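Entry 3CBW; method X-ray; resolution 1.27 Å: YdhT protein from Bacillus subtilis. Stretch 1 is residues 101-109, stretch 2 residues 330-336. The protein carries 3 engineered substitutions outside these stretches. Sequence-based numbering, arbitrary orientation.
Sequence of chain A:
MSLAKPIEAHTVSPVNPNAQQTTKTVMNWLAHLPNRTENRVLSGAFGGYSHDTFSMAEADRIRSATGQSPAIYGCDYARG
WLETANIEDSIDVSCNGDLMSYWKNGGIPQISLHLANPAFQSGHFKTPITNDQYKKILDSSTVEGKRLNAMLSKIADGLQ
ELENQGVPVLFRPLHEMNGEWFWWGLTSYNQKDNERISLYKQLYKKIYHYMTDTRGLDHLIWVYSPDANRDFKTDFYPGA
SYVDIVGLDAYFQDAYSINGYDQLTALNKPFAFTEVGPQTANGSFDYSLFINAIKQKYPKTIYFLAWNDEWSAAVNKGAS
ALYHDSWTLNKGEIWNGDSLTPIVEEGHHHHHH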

# COMPACT_ATOMS: atom_id res chain seq x y z
N SER A 101 -10.58 14.17 3.01
CA SER A 101 -11.27 14.41 4.27
C SER A 101 -10.66 13.59 5.39
O SER A 101 -10.59 14.04 6.54
N TYR A 102 -10.19 12.38 5.06
CA TYR A 102 -9.58 11.53 6.07
C TYR A 102 -8.32 12.18 6.63
O TYR A 102 -8.12 12.19 7.86
N TRP A 103 -7.50 12.75 5.75
CA TRP A 103 -6.33 13.52 6.16
C TRP A 103 -6.71 14.74 7.01
O TRP A 103 -6.14 14.97 8.09
N LYS A 104 -7.68 15.52 6.53
CA LYS A 104 -8.16 16.69 7.27
C LYS A 104 -8.58 16.32 8.69
O LYS A 104 -8.33 17.07 9.64
N ASN A 105 -9.18 15.14 8.84
CA ASN A 105 -9.73 14.69 10.10
C ASN A 105 -8.84 13.75 10.90
O ASN A 105 -9.30 13.06 11.82
N GLY A 106 -7.55 13.73 10.57
CA GLY A 106 -6.56 13.13 11.46
C GLY A 106 -6.04 11.74 11.11
O GLY A 106 -5.43 11.09 11.95
N GLY A 107 -6.28 11.29 9.87
CA GLY A 107 -5.70 10.03 9.39
C GLY A 107 -4.82 10.28 8.18
O GLY A 107 -4.43 11.42 7.91
N ILE A 108 -4.48 9.20 7.48
CA ILE A 108 -3.63 9.28 6.28
C ILE A 108 -4.20 8.34 5.22
O ILE A 108 -4.54 7.19 5.51
N PRO A 109 -4.35 8.83 3.98
CA PRO A 109 -4.83 7.95 2.91
C PRO A 109 -3.74 7.07 2.29
O PRO A 109 -2.56 7.43 2.28
N ASN A 330 -4.36 5.39 16.38
CA ASN A 330 -5.58 5.47 15.60
C ASN A 330 -5.83 6.87 15.03
O ASN A 330 -5.07 7.80 15.31
N LYS A 331 -6.85 6.99 14.19
CA LYS A 331 -7.22 8.27 13.61
C LYS A 331 -7.35 9.31 14.72
O LYS A 331 -7.96 9.05 15.76
N GLY A 332 -6.75 10.48 14.49
CA GLY A 332 -6.78 11.57 15.47
C GLY A 332 -5.56 11.62 16.38
O GLY A 332 -5.44 12.54 17.20
N GLU A 333 -4.67 10.64 16.26
CA GLU A 333 -3.48 10.55 17.13
C GLU A 333 -2.16 10.86 16.41
O GLU A 333 -1.08 10.62 16.95
N ILE A 334 -2.25 11.40 15.20
CA ILE A 334 -1.06 11.82 14.45
C ILE A 334 -0.71 13.23 14.93
O ILE A 334 0.41 13.48 15.37
N TRP A 335 -1.69 14.12 14.83
CA TRP A 335 -1.57 15.50 15.30
C TRP A 335 -2.25 15.63 16.65
O TRP A 335 -3.27 14.99 16.92
N ASN A 336 -1.66 16.46 17.50
CA ASN A 336 -2.31 16.90 18.72
C ASN A 336 -2.74 18.35 18.49
O ASN A 336 -1.99 19.29 18.78

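What brings the two backbones so close? Gly106 and Gly332 face each other without side chains, and Gly332 N donates a nearly straight hydrogen bond to Gly106 O at 2.9 Å. A CB on Gly106 would point toward stretch 2 and lie 3.0 Å from Gly332 CA, too tight a fit.

How does Lys331 use its length? All four of its chi angles are t, and its CB starts sideways, but the extended chain lies across the Tyr102 ring. Its CE sits 3.6 Å from the centroid of that ring, almost on the normal, a CH-pi contact; Lys331 NZ, 3.9 Å from the same centroid, adds a cation-pi interaction over the same face.

Which side chains supply the apolar packing? Ile334 (m, t) points toward stretch 1, its CD1 reaching Ile108 CG1 at 3.5 Å; Ile108 is also m, t. Trp335 (chi1 m) points toward stretch 1 as well and sets its edge toward the face of Trp103 (chi1 t), with Trp335 CZ2 3.6 Å from Trp103 CH2 and the planes at 84°.

Where does water join the stretches? Water 3 donates to Gly106 O and accepts from Trp335 N. Water 2 accepts from Lys331 NZ and, weakly, from Asn105 ND2. Water 1 lies 2.9 Å from Trp103 O and 2.9 Å from Gly107 O, though more acceptors are in reach than it has protons; Trp335 NE1 offers it a weak bond.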

# COMPACT_ATOMS: atom_id res chain seq x y z
CB SER A 101 -12.75 14.07 4.14
OG SER A 101 -13.39 14.90 3.19
CB TYR A 102 -9.27 10.12 5.53
CG TYR A 102 -9.50 9.05 6.57
CD1 TYR A 102 -8.44 8.51 7.30
CD2 TYR A 102 -10.78 8.59 6.84
CE1 TYR A 102 -8.67 7.54 8.27
CE2 TYR A 102 -11.02 7.61 7.80
CZ TYR A 102 -9.95 7.09 8.51
OH TYR A 102 -10.21 6.14 9.47
CB TRP A 103 -5.51 13.96 4.95
CG TRP A 103 -4.46 14.98 5.29
CD1 TRP A 103 -4.51 16.32 5.04
CD2 TRP A 103 -3.24 14.74 5.98
NE1 TRP A 103 -3.38 16.93 5.52
CE2 TRP A 103 -2.58 15.98 6.10
CE3 TRP A 103 -2.62 13.60 6.49
CZ2 TRP A 103 -1.35 16.11 6.73
CZ3 TRP A 103 -1.39 13.73 7.12
CH2 TRP A 103 -0.77 14.98 7.22
CB LYS A 104 -9.35 17.31 6.52
CG LYS A 104 -10.05 18.47 7.22
CD LYS A 104 -9.22 19.74 7.21
CE LYS A 104 -10.05 20.94 7.65
NZ LYS A 104 -11.00 21.38 6.58
CB ASN A 105 -11.12 14.10 9.90
CG ASN A 105 -12.12 15.16 9.53
OD1 ASN A 105 -12.34 16.12 10.28
ND2 ASN A 105 -12.74 15.02 8.38
CB ILE A 108 -2.16 8.83 6.57
CG1 ILE A 108 -1.48 9.67 7.65
CG2 ILE A 108 -1.31 8.87 5.29
CD1 ILE A 108 -0.15 9.05 8.13
CB PRO A 109 -5.40 8.94 1.88
CG PRO A 109 -4.52 10.14 2.04
CD PRO A 109 -4.15 10.22 3.51
CB ASN A 330 -6.76 4.99 16.45
CG ASN A 330 -6.59 3.55 16.87
OD1 ASN A 330 -6.23 2.70 16.06
ND2 ASN A 330 -6.82 3.26 18.14
CB LYS A 331 -8.55 8.13 12.88
CG LYS A 331 -8.87 9.29 11.94
CD LYS A 331 -10.30 9.19 11.41
CE LYS A 331 -10.56 10.20 10.30
NZ LYS A 331 -12.02 10.21 9.93
CB GLU A 333 -3.41 9.19 17.83
CG GLU A 333 -4.61 8.90 18.71
CD GLU A 333 -4.39 7.67 19.57
OE1 GLU A 333 -4.32 6.55 19.02
OE2 GLU A 333 -4.29 7.81 20.81
CB ILE A 334 -1.30 11.78 12.92
CG1 ILE A 334 -1.66 10.36 12.49
CG2 ILE A 334 -0.06 12.26 12.18
CD1 ILE A 334 -2.10 10.22 11.04
CB TRP A 335 -2.23 16.46 14.31
CG TRP A 335 -1.77 16.27 12.90
CD1 TRP A 335 -2.32 15.44 11.96
CD2 TRP A 335 -0.63 16.88 12.27
NE1 TRP A 335 -1.61 15.51 10.78
CE2 TRP A 335 -0.56 16.38 10.95
CE3 TRP A 335 0.33 17.81 12.70
CZ2 TRP A 335 0.43 16.78 10.05
CZ3 TRP A 335 1.32 18.20 11.80
CH2 TRP A 335 1.36 17.69 10.49
CB ASN A 336 -1.34 16.79 19.90
CG ASN A 336 -1.98 17.21 21.22
OD1 ASN A 336 -3.21 17.32 21.33
ND2 ASN A 336 -1.14 17.45 22.22
O HOH W 1 -3.97 13.78 9.54
O HOH W 2 -12.89 11.71 7.73
O HOH W 3 -4.27 12.92 13.95